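Glycerol uptake operon antiterminator regulatory protein (Listeria monocytogenes str. 4b, PDB 3KTS) probably regulates the glycerol uptake operon by transcription antitermination in response to glycerol 3-phosphate, and folds as a TIM-type barrel. Local coordinates at residues A[40-48]-A[76-84]; A[68-76]-A[90-100]. All coordinates share one frame; numbering follows the deposited sequence.

Interaction 1 of 2, residues A[40-48]-A[76-84]; sequences VAQLKALVK and FLCTEICPD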
ATOM      1  N   VAL A  40       7.283 -13.216  10.207  1.00 85.01           N
ATOM      2  CA  VAL A  40       6.169 -14.177  10.203  1.00 84.66           C
ATOM      3  C   VAL A  40       5.832 -14.725  11.607  1.00 80.96           C
ATOM      4  O   VAL A  40       4.688 -15.089  11.882  1.00 83.16           O
ATOM      5  CB  VAL A  40       6.411 -15.310   9.150  1.00 83.31           C
ATOM      6  CG1 VAL A  40       7.544 -16.239   9.568  1.00 63.69           C
ATOM      7  CG2 VAL A  40       5.129 -16.086   8.852  1.00 90.67           C
ATOM      8  N   ALA A  41       6.828 -14.729  12.493  1.00 86.71           N
ATOM      9  CA  ALA A  41       6.675 -15.190  13.870  1.00 84.93           C
ATOM     10  C   ALA A  41       5.793 -14.245  14.679  1.00 86.98           C
ATOM     11  O   ALA A  41       4.874 -14.683  15.374  1.00 84.63           O
ATOM     12  CB  ALA A  41       8.036 -15.334  14.525  1.00 81.97           C
ATOM     13  N   GLN A  42       6.065 -12.950  14.565  1.00 88.99           N
ATOM     14  CA  GLN A  42       5.346 -11.939  15.331  1.00 93.73           C
ATOM     15  C   GLN A  42       4.125 -11.381  14.597  1.00 94.95           C
ATOM     16  O   GLN A  42       3.435 -10.510  15.125  1.00101.00           O
ATOM     17  CB  GLN A  42       6.292 -10.793  15.699  1.00 95.12           C
ATOM     18  CG  GLN A  42       7.411 -11.170  16.661  1.00102.08           C
ATOM     19  CD  GLN A  42       8.670 -10.358  16.418  1.00108.76           C
ATOM     20  OE1 GLN A  42       9.244 -10.396  15.328  1.00117.91           O
ATOM     21  NE2 GLN A  42       9.107  -9.622  17.433  1.00110.31           N
ATOM     22  N   LEU A  43       3.841 -11.910  13.408  1.00 92.94           N
ATOM     23  CA  LEU A  43       2.896 -11.286  12.473  1.00 90.91           C
ATOM     24  C   LEU A  43       1.438 -11.144  12.943  1.00 89.57           C
ATOM     25  O   LEU A  43       0.889 -10.041  12.904  1.00 89.83           O
ATOM     26  CB  LEU A  43       2.965 -11.960  11.098  1.00 90.42           C
ATOM     27  CG  LEU A  43       2.252 -11.205   9.975  1.00 78.45           C
ATOM     28  CD1 LEU A  43       2.798  -9.796   9.824  1.00 82.69           C
ATOM     29  CD2 LEU A  43       2.349 -11.970   8.670  1.00 87.79           C
ATOM     30  N   LYS A  44       0.828 -12.253  13.366  1.00 86.08           N
ATOM     31  CA  LYS A  44      -0.580 -12.283  13.787  1.00 88.65           C
ATOM     32  C   LYS A  44      -0.862 -11.321  14.942  1.00 93.68           C
ATOM     33  O   LYS A  44      -1.886 -10.634  14.945  1.00 96.34           O
ATOM     34  CB  LYS A  44      -0.996 -13.718  14.149  1.00 88.04           C
ATOM     35  CG  LYS A  44      -2.344 -13.880  14.854  1.00 79.14           C
ATOM     36  CD  LYS A  44      -2.793 -15.346  14.839  1.00 91.40           C
ATOM     37  CE  LYS A  44      -3.032 -15.908  16.249  1.00 97.40           C
ATOM     38  NZ  LYS A  44      -4.180 -15.293  16.979  1.00 94.58           N
ATOM     39  N   ALA A  45       0.064 -11.268  15.898  1.00 94.91           N
ATOM     40  CA  ALA A  45      -0.030 -10.374  17.048  1.00 90.79           C
ATOM     41  C   ALA A  45       0.007  -8.906  16.629  1.00 90.14           C
ATOM     42  O   ALA A  45      -0.845  -8.124  17.049  1.00 86.96           O
ATOM     43  CB  ALA A  45       1.082 -10.675  18.043  1.00 91.53           C
ATOM     44  N   LEU A  46       0.978  -8.557  15.782  1.00 88.68           N
ATOM     45  CA  LEU A  46       1.174  -7.183  15.300  1.00 85.42           C
ATOM     46  C   LEU A  46      -0.005  -6.624  14.510  1.00 92.57           C
ATOM     47  O   LEU A  46      -0.256  -5.421  14.545  1.00 99.19           O
ATOM     48  CB  LEU A  46       2.429  -7.087  14.436  1.00 84.23           C
ATOM     49  CG  LEU A  46       3.788  -7.322  15.083  1.00 85.96           C
ATOM     50  CD1 LEU A  46       4.914  -7.000  14.108  1.00 89.59           C
ATOM     51  CD2 LEU A  46       3.918  -6.525  16.360  1.00 99.76           C
ATOM     52  N   VAL A  47      -0.710  -7.492  13.789  1.00 90.52           N
ATOM     53  CA  VAL A  47      -1.905  -7.088  13.053  1.00 90.23           C
ATOM     54  C   VAL A  47      -3.081  -6.888  14.018  1.00 93.83           C
ATOM     55  O   VAL A  47      -3.793  -5.877  13.944  1.00 94.18           O
ATOM     56  CB  VAL A  47      -2.248  -8.089  11.909  1.00 90.38           C
ATOM     57  CG1 VAL A  47      -3.560  -7.715  11.210  1.00 81.13           C
ATOM     58  CG2 VAL A  47      -1.109  -8.143  10.895  1.00 80.83           C
ATOM     59  N   LYS A  48      -3.265  -7.836  14.936  1.00 96.69           N
ATOM     60  CA  LYS A  48      -4.362  -7.760  15.903  1.00 94.82           C
ATOM     61  C   LYS A  48      -4.168  -6.634  16.911  1.00 97.19           C
ATOM     62  O   LYS A  48      -5.147  -6.032  17.347  1.00102.06           O
ATOM     63  CB  LYS A  48      -4.595  -9.102  16.606  1.00 87.92           C
ATOM     64  CG  LYS A  48      -5.079 -10.223  15.676  1.00 97.07           C
ATOM     65  CD  LYS A  48      -6.357  -9.850  14.927  1.00105.68           C
ATOM     66  CE  LYS A  48      -6.426 -10.520  13.561  1.00102.82           C
ATOM     67  NZ  LYS A  48      -6.713 -11.977  13.649  1.00112.47           N
ATOM     68  N   PHE A  76      -2.671 -17.876   3.843  1.00 80.90           N
ATOM     69  CA  PHE A  76      -2.308 -17.665   5.249  1.00 80.57           C
ATOM     70  C   PHE A  76      -2.592 -16.245   5.726  1.00 83.83           C
ATOM     71  O   PHE A  76      -3.099 -16.046   6.831  1.00 84.67           O
ATOM     72  CB  PHE A  76      -0.827 -17.999   5.429  1.00 79.24           C
ATOM     73  CG  PHE A  76      -0.275 -17.709   6.801  1.00 75.26           C
ATOM     74  CD1 PHE A  76       0.697 -16.727   6.973  1.00 81.90           C
ATOM     75  CD2 PHE A  76      -0.692 -18.438   7.909  1.00 75.04           C
ATOM     76  CE1 PHE A  76       1.231 -16.463   8.225  1.00 76.54           C
ATOM     77  CE2 PHE A  76      -0.170 -18.177   9.168  1.00 64.35           C
ATOM     78  CZ  PHE A  76       0.803 -17.196   9.325  1.00 76.46           C
ATOM     79  N   LEU A  77      -2.277 -15.267   4.882  1.00 86.65           N
ATOM     80  CA  LEU A  77      -2.495 -13.864   5.213  1.00 81.35           C
ATOM     81  C   LEU A  77      -3.969 -13.529   5.292  1.00 81.96           C
ATOM     82  O   LEU A  77      -4.371 -12.715   6.117  1.00 91.29           O
ATOM     83  CB  LEU A  77      -1.816 -12.950   4.196  1.00 77.96           C
ATOM     84  CG  LEU A  77      -0.293 -12.994   4.088  1.00 69.44           C
ATOM     85  CD1 LEU A  77       0.167 -11.938   3.111  1.00 58.43           C
ATOM     86  CD2 LEU A  77       0.373 -12.804   5.442  1.00 72.48           C
ATOM     87  N   CYS A  78      -4.765 -14.173   4.445  1.00 79.59           N
ATOM     88  CA  CYS A  78      -6.191 -13.879   4.340  1.00 85.32           C
ATOM     89  C   CYS A  78      -7.051 -14.634   5.346  1.00 87.88           C
ATOM     90  O   CYS A  78      -8.041 -14.096   5.843  1.00 92.52           O
ATOM     91  CB  CYS A  78      -6.683 -14.181   2.930  1.00 91.58           C
ATOM     92  SG  CYS A  78      -5.949 -13.138   1.655  1.00 92.81           S
ATOM     93  N   THR A  79      -6.677 -15.879   5.632  1.00 91.94           N
ATOM     94  CA  THR A  79      -7.447 -16.731   6.539  1.00 87.78           C
ATOM     95  C   THR A  79      -6.961 -16.674   7.988  1.00 91.03           C
ATOM     96  O   THR A  79      -7.771 -16.770   8.908  1.00 97.97           O
ATOM     97  CB  THR A  79      -7.490 -18.215   6.071  1.00 87.76           C
ATOM     98  OG1 THR A  79      -6.159 -18.748   6.014  1.00 83.71           O
ATOM     99  CG2 THR A  79      -8.157 -18.346   4.701  1.00 70.45           C
ATOM    100  N   GLU A  80      -5.656 -16.510   8.198  1.00 92.91           N
ATOM    101  CA  GLU A  80      -5.100 -16.583   9.557  1.00 90.27           C
ATOM    102  C   GLU A  80      -4.445 -15.323  10.119  1.00 90.20           C
ATOM    103  O   GLU A  80      -4.272 -15.221  11.332  1.00 95.63           O
ATOM    104  CB  GLU A  80      -4.158 -17.784   9.707  1.00 89.59           C
ATOM    105  CG  GLU A  80      -4.884 -19.095   9.997  1.00100.21           C
ATOM    106  CD  GLU A  80      -4.242 -19.904  11.121  1.00124.03           C
ATOM    107  OE1 GLU A  80      -4.930 -20.787  11.682  1.00129.42           O
ATOM    108  OE2 GLU A  80      -3.059 -19.659  11.453  1.00127.19           O
ATOM    109  N   ILE A  81      -4.066 -14.374   9.269  1.00 94.11           N
ATOM    110  CA  ILE A  81      -3.488 -13.118   9.774  1.00 93.71           C
ATOM    111  C   ILE A  81      -4.507 -11.984   9.710  1.00 93.22           C
ATOM    112  O   ILE A  81      -4.699 -11.264  10.694  1.00 95.05           O
ATOM    113  CB  ILE A  81      -2.106 -12.780   9.120  1.00 93.00           C
ATOM    114  CG1 ILE A  81      -0.954 -13.170  10.047  1.00101.12           C
ATOM    115  CG2 ILE A  81      -1.916 -11.295   8.907  1.00100.99           C
ATOM    116  CD1 ILE A  81      -0.960 -14.580  10.555  1.00117.01           C
ATOM    117  N   CYS A  82      -5.173 -11.877   8.559  1.00 93.48           N
ATOM    118  CA  CYS A  82      -6.260 -10.921   8.300  1.00 94.21           C
ATOM    119  C   CYS A  82      -5.925  -9.444   8.524  1.00 95.72           C
ATOM    120  O   CYS A  82      -6.425  -8.836   9.478  1.00100.08           O
ATOM    121  CB  CYS A  82      -7.516 -11.302   9.090  1.00 89.51           C
ATOM    122  SG  CYS A  82      -7.908 -13.048   9.030  1.00114.09           S
ATOM    123  N   PRO A  83      -5.075  -8.855   7.654  1.00 91.49           N
ATOM    124  CA  PRO A  83      -5.056  -7.398   7.654  1.00 83.97           C
ATOM    125  C   PRO A  83      -6.287  -6.879   6.931  1.00 81.72           C
ATOM    126  O   PRO A  83      -7.132  -7.663   6.512  1.00 89.68           O
ATOM    127  CB  PRO A  83      -3.789  -7.069   6.870  1.00 87.40           C
ATOM    128  CG  PRO A  83      -3.601  -8.221   5.960  1.00 91.00           C
ATOM    129  CD  PRO A  83      -4.093  -9.416   6.707  1.00 87.31           C
ATOM    130  N   ASP A  84      -6.397  -5.569   6.784  1.00 82.27           N
ATOM    131  CA  ASP A  84      -7.544  -4.997   6.095  1.00 82.07           C
ATOM    132  C   ASP A  84      -7.314  -4.904   4.587  1.00 87.17           C
ATOM    133  O   ASP A  84      -8.255  -4.712   3.811  1.00 90.27           O
ATOM    134  CB  ASP A  84      -7.894  -3.651   6.715  1.00 91.57           C
ATOM    135  CG  ASP A  84      -8.240  -3.779   8.190  1.00 95.14           C
ATOM    136  OD1 ASP A  84      -9.444  -3.770   8.516  1.00 95.73           O
ATOM    137  OD2 ASP A  84      -7.314  -3.922   9.017  1.00 92.39           O
TER

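Interaction 2 of 2, residues A[68-76]-A[90-100]; sequences KNDDYAIDF and RGNAIMKAKQH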
ATOM      1  N   LYS A  68       7.013 -16.792   2.009  1.00 70.55           N
ATOM      2  CA  LYS A  68       7.006 -16.529   0.565  1.00 70.50           C
ATOM      3  C   LYS A  68       5.825 -15.628   0.184  1.00 72.71           C
ATOM      4  O   LYS A  68       5.091 -15.158   1.049  1.00 74.29           O
ATOM      5  CB  LYS A  68       6.937 -17.838  -0.245  1.00 75.75           C
ATOM      6  CG  LYS A  68       7.679 -19.042   0.337  1.00 66.22           C
ATOM      7  CD  LYS A  68       8.330 -19.859  -0.755  1.00 51.40           C
ATOM      8  CE  LYS A  68       8.653 -21.287  -0.324  1.00 63.72           C
ATOM      9  NZ  LYS A  68       7.554 -22.240  -0.698  1.00 76.70           N
ATOM     10  N   ASN A  69       5.669 -15.352  -1.107  1.00 76.12           N
ATOM     11  CA  ASN A  69       4.450 -14.708  -1.602  1.00 70.10           C
ATOM     12  C   ASN A  69       3.649 -15.637  -2.526  1.00 75.68           C
ATOM     13  O   ASN A  69       2.913 -15.183  -3.405  1.00 79.84           O
ATOM     14  CB  ASN A  69       4.734 -13.334  -2.230  1.00 77.86           C
ATOM     15  CG  ASN A  69       5.879 -13.351  -3.237  1.00 73.98           C
ATOM     16  OD1 ASN A  69       6.265 -14.393  -3.765  1.00 96.18           O
ATOM     17  ND2 ASN A  69       6.421 -12.177  -3.510  1.00 75.65           N
ATOM     18  N   ASP A  70       3.829 -16.943  -2.292  1.00 76.68           N
ATOM     19  CA  ASP A  70       3.022 -18.053  -2.817  1.00 71.28           C
ATOM     20  C   ASP A  70       1.529 -17.851  -2.635  1.00 72.89           C
ATOM     21  O   ASP A  70       1.101 -17.076  -1.778  1.00 77.03           O
ATOM     22  CB  ASP A  70       3.346 -19.323  -2.014  1.00 76.16           C
ATOM     23  CG  ASP A  70       4.340 -20.228  -2.694  1.00 82.26           C
ATOM     24  OD1 ASP A  70       4.624 -21.299  -2.118  1.00104.81           O
ATOM     25  OD2 ASP A  70       4.839 -19.889  -3.787  1.00106.78           O
ATOM     26  N   ASP A  71       0.740 -18.602  -3.400  1.00 72.86           N
ATOM     27  CA  ASP A  71      -0.692 -18.705  -3.148  1.00 74.85           C
ATOM     28  C   ASP A  71      -0.975 -19.179  -1.724  1.00 77.03           C
ATOM     29  O   ASP A  71      -1.840 -18.619  -1.057  1.00 86.11           O
ATOM     30  CB  ASP A  71      -1.354 -19.636  -4.161  1.00 79.70           C
ATOM     31  CG  ASP A  71      -1.433 -19.029  -5.549  1.00 94.50           C
ATOM     32  OD1 ASP A  71      -1.130 -17.821  -5.699  1.00 89.54           O
ATOM     33  OD2 ASP A  71      -1.804 -19.768  -6.490  1.00 98.23           O
ATOM     34  N   TYR A  72      -0.223 -20.180  -1.258  1.00 72.69           N
ATOM     35  CA  TYR A  72      -0.362 -20.709   0.102  1.00 69.96           C
ATOM     36  C   TYR A  72      -0.065 -19.652   1.156  1.00 74.29           C
ATOM     37  O   TYR A  72      -0.697 -19.629   2.224  1.00 76.03           O
ATOM     38  CB  TYR A  72       0.592 -21.871   0.348  1.00 67.41           C
ATOM     39  CG  TYR A  72       0.691 -22.888  -0.753  1.00 72.07           C
ATOM     40  CD1 TYR A  72       1.741 -22.845  -1.663  1.00 78.20           C
ATOM     41  CD2 TYR A  72      -0.241 -23.916  -0.867  1.00 62.13           C
ATOM     42  CE1 TYR A  72       1.853 -23.785  -2.666  1.00 67.66           C
ATOM     43  CE2 TYR A  72      -0.135 -24.868  -1.870  1.00 64.27           C
ATOM     44  CZ  TYR A  72       0.914 -24.792  -2.766  1.00 60.22           C
ATOM     45  OH  TYR A  72       1.036 -25.724  -3.767  1.00 78.15           O
ATOM     46  N   ALA A  73       0.913 -18.801   0.854  1.00 68.65           N
ATOM     47  CA  ALA A  73       1.303 -17.711   1.735  1.00 70.68           C
ATOM     48  C   ALA A  73       0.243 -16.618   1.782  1.00 74.23           C
ATOM     49  O   ALA A  73       0.035 -16.001   2.825  1.00 79.16           O
ATOM     50  CB  ALA A  73       2.620 -17.141   1.303  1.00 71.14           C
ATOM     51  N   ILE A  74      -0.428 -16.393   0.657  1.00 73.46           N
ATOM     52  CA  ILE A  74      -1.481 -15.382   0.586  1.00 76.03           C
ATOM     53  C   ILE A  74      -2.731 -15.899   1.286  1.00 77.94           C
ATOM     54  O   ILE A  74      -3.387 -15.155   2.019  1.00 80.35           O
ATOM     55  CB  ILE A  74      -1.747 -14.925  -0.874  1.00 75.71           C
ATOM     56  CG1 ILE A  74      -0.487 -14.276  -1.462  1.00 72.45           C
ATOM     57  CG2 ILE A  74      -2.918 -13.944  -0.962  1.00 79.75           C
ATOM     58  CD1 ILE A  74       0.231 -13.273  -0.540  1.00 59.95           C
ATOM     59  N   ASP A  75      -3.016 -17.189   1.087  1.00 81.22           N
ATOM     60  CA  ASP A  75      -4.045 -17.920   1.838  1.00 80.22           C
ATOM     61  C   ASP A  75      -3.900 -17.723   3.348  1.00 78.55           C
ATOM     62  O   ASP A  75      -4.876 -17.420   4.025  1.00 78.06           O
ATOM     63  CB  ASP A  75      -4.000 -19.416   1.496  1.00 77.43           C
ATOM     64  CG  ASP A  75      -4.655 -19.730   0.163  1.00 90.38           C
ATOM     65  OD1 ASP A  75      -5.681 -19.090  -0.146  1.00 86.60           O
ATOM     66  OD2 ASP A  75      -4.153 -20.618  -0.569  1.00 82.32           O
ATOM     67  N   PHE A  76      -2.671 -17.876   3.843  1.00 80.90           N
ATOM     68  CA  PHE A  76      -2.308 -17.665   5.249  1.00 80.57           C
ATOM     69  C   PHE A  76      -2.592 -16.245   5.726  1.00 83.83           C
ATOM     70  O   PHE A  76      -3.099 -16.046   6.831  1.00 84.67           O
ATOM     71  CB  PHE A  76      -0.827 -17.999   5.429  1.00 79.24           C
ATOM     72  CG  PHE A  76      -0.275 -17.709   6.801  1.00 75.26           C
ATOM     73  CD1 PHE A  76       0.697 -16.727   6.973  1.00 81.90           C
ATOM     74  CD2 PHE A  76      -0.692 -18.438   7.909  1.00 75.04           C
ATOM     75  CE1 PHE A  76       1.231 -16.463   8.225  1.00 76.54           C
ATOM     76  CE2 PHE A  76      -0.170 -18.177   9.168  1.00 64.35           C
ATOM     77  CZ  PHE A  76       0.803 -17.196   9.325  1.00 76.46           C
ATOM     78  N   ARG A  90       3.656  -9.018  -6.968  1.00 63.34           N
ATOM     79  CA  ARG A  90       3.368 -10.238  -7.685  1.00 58.85           C
ATOM     80  C   ARG A  90       1.914 -10.223  -8.132  1.00 68.17           C
ATOM     81  O   ARG A  90       1.031  -9.859  -7.355  1.00 82.99           O
ATOM     82  CB  ARG A  90       3.589 -11.417  -6.741  1.00 64.20           C
ATOM     83  CG  ARG A  90       4.260 -12.635  -7.348  1.00 73.54           C
ATOM     84  CD  ARG A  90       3.753 -13.895  -6.675  1.00 81.59           C
ATOM     85  NE  ARG A  90       4.706 -14.994  -6.772  1.00105.85           N
ATOM     86  CZ  ARG A  90       4.367 -16.277  -6.865  1.00119.84           C
ATOM     87  NH1 ARG A  90       5.312 -17.207  -6.943  1.00103.40           N
ATOM     88  NH2 ARG A  90       3.085 -16.632  -6.892  1.00128.76           N
ATOM     89  N   GLY A  91       1.665 -10.630  -9.375  1.00 73.54           N
ATOM     90  CA  GLY A  91       0.309 -10.654  -9.930  1.00 66.25           C
ATOM     91  C   GLY A  91      -0.561 -11.748  -9.347  1.00 74.70           C
ATOM     92  O   GLY A  91      -1.754 -11.537  -9.081  1.00 72.80           O
ATOM     93  N   ASN A  92       0.045 -12.915  -9.138  1.00 76.91           N
ATOM     94  CA  ASN A  92      -0.636 -14.080  -8.573  1.00 83.27           C
ATOM     95  C   ASN A  92      -1.189 -13.825  -7.173  1.00 81.14           C
ATOM     96  O   ASN A  92      -2.213 -14.390  -6.787  1.00 82.34           O
ATOM     97  CB  ASN A  92       0.314 -15.275  -8.542  1.00 90.92           C
ATOM     98  CG  ASN A  92       0.978 -15.527  -9.885  1.00104.99           C
ATOM     99  OD1 ASN A  92       2.180 -15.289 -10.060  1.00111.14           O
ATOM    100  ND2 ASN A  92       0.193 -15.995 -10.849  1.00 81.87           N
ATOM    101  N   ALA A  93      -0.509 -12.964  -6.426  1.00 77.96           N
ATOM    102  CA  ALA A  93      -0.948 -12.595  -5.088  1.00 79.59           C
ATOM    103  C   ALA A  93      -2.156 -11.664  -5.126  1.00 84.65           C
ATOM    104  O   ALA A  93      -3.020 -11.735  -4.254  1.00 91.47           O
ATOM    105  CB  ALA A  93       0.189 -11.965  -4.320  1.00 75.96           C
ATOM    106  N   ILE A  94      -2.210 -10.799  -6.137  1.00 83.19           N
ATOM    107  CA  ILE A  94      -3.342  -9.896  -6.331  1.00 78.46           C
ATOM    108  C   ILE A  94      -4.584 -10.695  -6.735  1.00 77.45           C
ATOM    109  O   ILE A  94      -5.689 -10.406  -6.268  1.00 79.33           O
ATOM    110  CB  ILE A  94      -3.016  -8.797  -7.385  1.00 84.99           C
ATOM    111  CG1 ILE A  94      -1.806  -7.956  -6.951  1.00 76.20           C
ATOM    112  CG2 ILE A  94      -4.229  -7.903  -7.662  1.00 76.71           C
ATOM    113  CD1 ILE A  94      -2.009  -7.132  -5.683  1.00 84.04           C
ATOM    114  N   MET A  95      -4.379 -11.709  -7.580  1.00 71.97           N
ATOM    115  CA  MET A  95      -5.448 -12.621  -8.003  1.00 75.28           C
ATOM    116  C   MET A  95      -5.998 -13.407  -6.819  1.00 72.51           C
ATOM    117  O   MET A  95      -7.207 -13.503  -6.646  1.00 74.31           O
ATOM    118  CB  MET A  95      -4.966 -13.581  -9.107  1.00 64.44           C
ATOM    119  CG  MET A  95      -4.573 -12.884 -10.404  1.00 74.52           C
ATOM    120  SD  MET A  95      -4.270 -13.914 -11.869  1.00 96.13           S
ATOM    121  CE  MET A  95      -3.073 -15.127 -11.313  1.00 80.24           C
ATOM    122  N   LYS A  96      -5.098 -13.938  -5.997  1.00 78.75           N
ATOM    123  CA  LYS A  96      -5.477 -14.730  -4.835  1.00 82.30           C
ATOM    124  C   LYS A  96      -6.217 -13.914  -3.778  1.00 88.73           C
ATOM    125  O   LYS A  96      -7.218 -14.385  -3.228  1.00 94.39           O
ATOM    126  CB  LYS A  96      -4.256 -15.416  -4.215  1.00 76.56           C
ATOM    127  CG  LYS A  96      -4.608 -16.622  -3.354  1.00 79.57           C
ATOM    128  CD  LYS A  96      -5.078 -17.793  -4.211  1.00 87.37           C
ATOM    129  CE  LYS A  96      -5.891 -18.781  -3.404  1.00 93.81           C
ATOM    130  NZ  LYS A  96      -5.914 -20.128  -4.030  1.00 98.20           N
ATOM    131  N   ALA A  97      -5.732 -12.700  -3.507  1.00 80.13           N
ATOM    132  CA  ALA A  97      -6.345 -11.830  -2.502  1.00 79.06           C
ATOM    133  C   ALA A  97      -7.768 -11.460  -2.895  1.00 83.67           C
ATOM    134  O   ALA A  97      -8.655 -11.374  -2.047  1.00 81.63           O
ATOM    135  CB  ALA A  97      -5.519 -10.585  -2.293  1.00 73.37           C
ATOM    136  N   LYS A  98      -7.977 -11.273  -4.194  1.00 86.11           N
ATOM    137  CA  LYS A  98      -9.301 -10.991  -4.737  1.00 82.87           C
ATOM    138  C   LYS A  98     -10.288 -12.146  -4.569  1.00 82.24           C
ATOM    139  O   LYS A  98     -11.489 -11.911  -4.477  1.00 93.49           O
ATOM    140  CB  LYS A  98      -9.198 -10.575  -6.202  1.00 79.20           C
ATOM    141  CG  LYS A  98      -8.849  -9.097  -6.391  1.00 79.61           C
ATOM    142  CD  LYS A  98      -8.566  -8.768  -7.849  1.00 77.60           C
ATOM    143  CE  LYS A  98      -9.831  -8.746  -8.684  1.00 74.03           C
ATOM    144  NZ  LYS A  98      -9.495  -8.732 -10.126  1.00 88.87           N
ATOM    145  N   GLN A  99      -9.784 -13.379  -4.515  1.00 79.81           N
ATOM    146  CA  GLN A  99     -10.634 -14.545  -4.258  1.00 73.60           C
ATOM    147  C   GLN A  99     -11.150 -14.527  -2.824  1.00 73.77           C
ATOM    148  O   GLN A  99     -12.284 -14.927  -2.565  1.00 83.41           O
ATOM    149  CB  GLN A  99      -9.895 -15.862  -4.529  1.00 67.55           C
ATOM    150  CG  GLN A  99      -9.353 -15.999  -5.936  1.00 63.53           C
ATOM    151  CD  GLN A  99      -9.057 -17.437  -6.333  1.00 83.34           C
ATOM    152  OE1 GLN A  99      -8.284 -18.137  -5.675  1.00 77.24           O
ATOM    153  NE2 GLN A  99      -9.662 -17.878  -7.430  1.00 91.93           N
ATOM    154  N   HIS A 100     -10.315 -14.045  -1.906  1.00 72.87           N
ATOM    155  CA  HIS A 100     -10.656 -13.965  -0.490  1.00 72.90           C
ATOM    156  C   HIS A 100     -11.333 -12.653  -0.143  1.00 78.90           C
ATOM    157  O   HIS A 100     -11.472 -12.327   1.040  1.00 88.64           O
ATOM    158  CB  HIS A 100      -9.404 -14.099   0.371  1.00 74.45           C
ATOM    159  CG  HIS A 100      -8.781 -15.456   0.330  1.00 72.73           C
ATOM    160  ND1 HIS A 100      -9.104 -16.450   1.228  1.00 88.65           N
ATOM    161  CD2 HIS A 100      -7.845 -15.981  -0.494  1.00 79.28           C
ATOM    162  CE1 HIS A 100      -8.396 -17.532   0.957  1.00 81.83           C
ATOM    163  NE2 HIS A 100      -7.623 -17.274  -0.082  1.00 95.65           N
TER

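Interaction 1 of 2, residues A[40-48]-A[76-84]
Ile81 is the residue most buried here, and its side chain is met by Leu43, Lys44 and Val47 of helix 43-48. Its ethyl arm (CG1, CD1) lies against Leu43 and Lys44, and its CG2 methyl meets Val47. Ile81 CD1 lies 3.7 Å from Lys44 CB. Ile81 CG1 lies 3.8 Å from Leu43 CG and about as far from Leu43 CD2. Ile81 CG2 is 3.8 Å from Val47 CG2. The Leu43 and Val47 side chains both cross Ile81 at about a right angle.

Val47 adds a second kind of contact. Its CG1 stands anti to the backbone N (chi1 176°), and this branch rests on the backbone where helix 76-81 ends. Val47 CG1 is 3.5 Å from Cys82 O and also touches Pro83. Cys82 leaves the helical conformation with a positive phi of 56°, after a wider pi-type turn at 77-81. The chain thus turns past Val47 toward strand 85-88. Cys82 O has a hydrogen-bond partner in Gln51, further along helix 43-52.

Leu43 also reaches inward, its CD2 lying 3.9 Å from Leu77 CD2. Val64 and Leu59 of the neighbouring strands touch Leu43 and Leu77 respectively. Val40 CG2 approaches Phe76 CE1 obliquely at 4.0 Å. On the outer side the lysines lend mainly their carbon chains. Lys44 CD passes Glu80 O, and the bent chain of Lys48 brings CE to the outer end of the Ile81 carbonyl, 3.4 Å from its O.

The short helical segments cross at -69° with axes 10.7 Å apart. They belong to successive outer helices of the barrel. No hydrogen bond joins the two segments, so their contact rests on van der Waals packing of aliphatic branches that cross one another and lie against the carbonyls of Ile81 and Cys82, with lysine methylenes along its exposed margin.

Interaction 2 of 2, residues A[68-76]-A[90-100]
Asp75 OD1 receives a hydrogen bond from His100 NE2 at 2.7 Å. The donor comes nearly along the C-O axis of the carboxylate, but the N-H...O angle is only 143°. The oxygen lies near the edge of the imidazole, slightly out of the ring plane. Carboxylate and ring planes are turned 69° apart. Lys96 approaches the same carboxylate, with CE 3.3 Å from Asp75 OD1. Its NZ makes a long salt bridge of 3.9 Å to Asp75 OD2. The Lys96 chain starts anti to its own N and bends at its second torsion, which takes it along Ile74 and past Asp71.

Ile74 forms the apolar centre. Its CG1 lies 3.7 Å from Ala93 CB, and its CG2 packs on Lys96 CB at 3.8 Å and on the backbone near Ala97.

At the other end, Arg90 lays one face of its guanidinium over the backbone of Asn69 and Asp70. Asn69 O is 3.6 Å from Arg90 CD. The Asn69 amide instead donates from ND2 to Asp62. The Asp70 and Asp71 carboxylates stand near Arg90 without forming a salt bridge to it.

This pairs neighbouring outer helices of the barrel, their segments crossing at -40°. Acidic groups on helix 71-76 and the loop before it face basic groups of 90-100. Their attraction probably reinforces a small aliphatic contact, and His100 may be polarised by Asp75.

From the N terminus, segment 40-48 leads from strand 32-39 into helix 43-52. The chain then passes through strands 56-60 and 64-65 before 68-76 opens helix 71-81. Interaction 1 closes its loop when the end of that helix packs back on 40-48. Strand 85-88 follows, and interaction 2 closes when helix 91-99 returns to 68-76. The two loops cross, since their segments alternate, and their ranges overlap at Phe76, which makes its contact in interaction 1. Helix 71-81 thus takes helix 43-52 on its later part and helix 91-99 on its earlier part. Cys78 and Thr79 also pack against His100, so the contacts touch directly. Together they join three successive outer helices of the barrel.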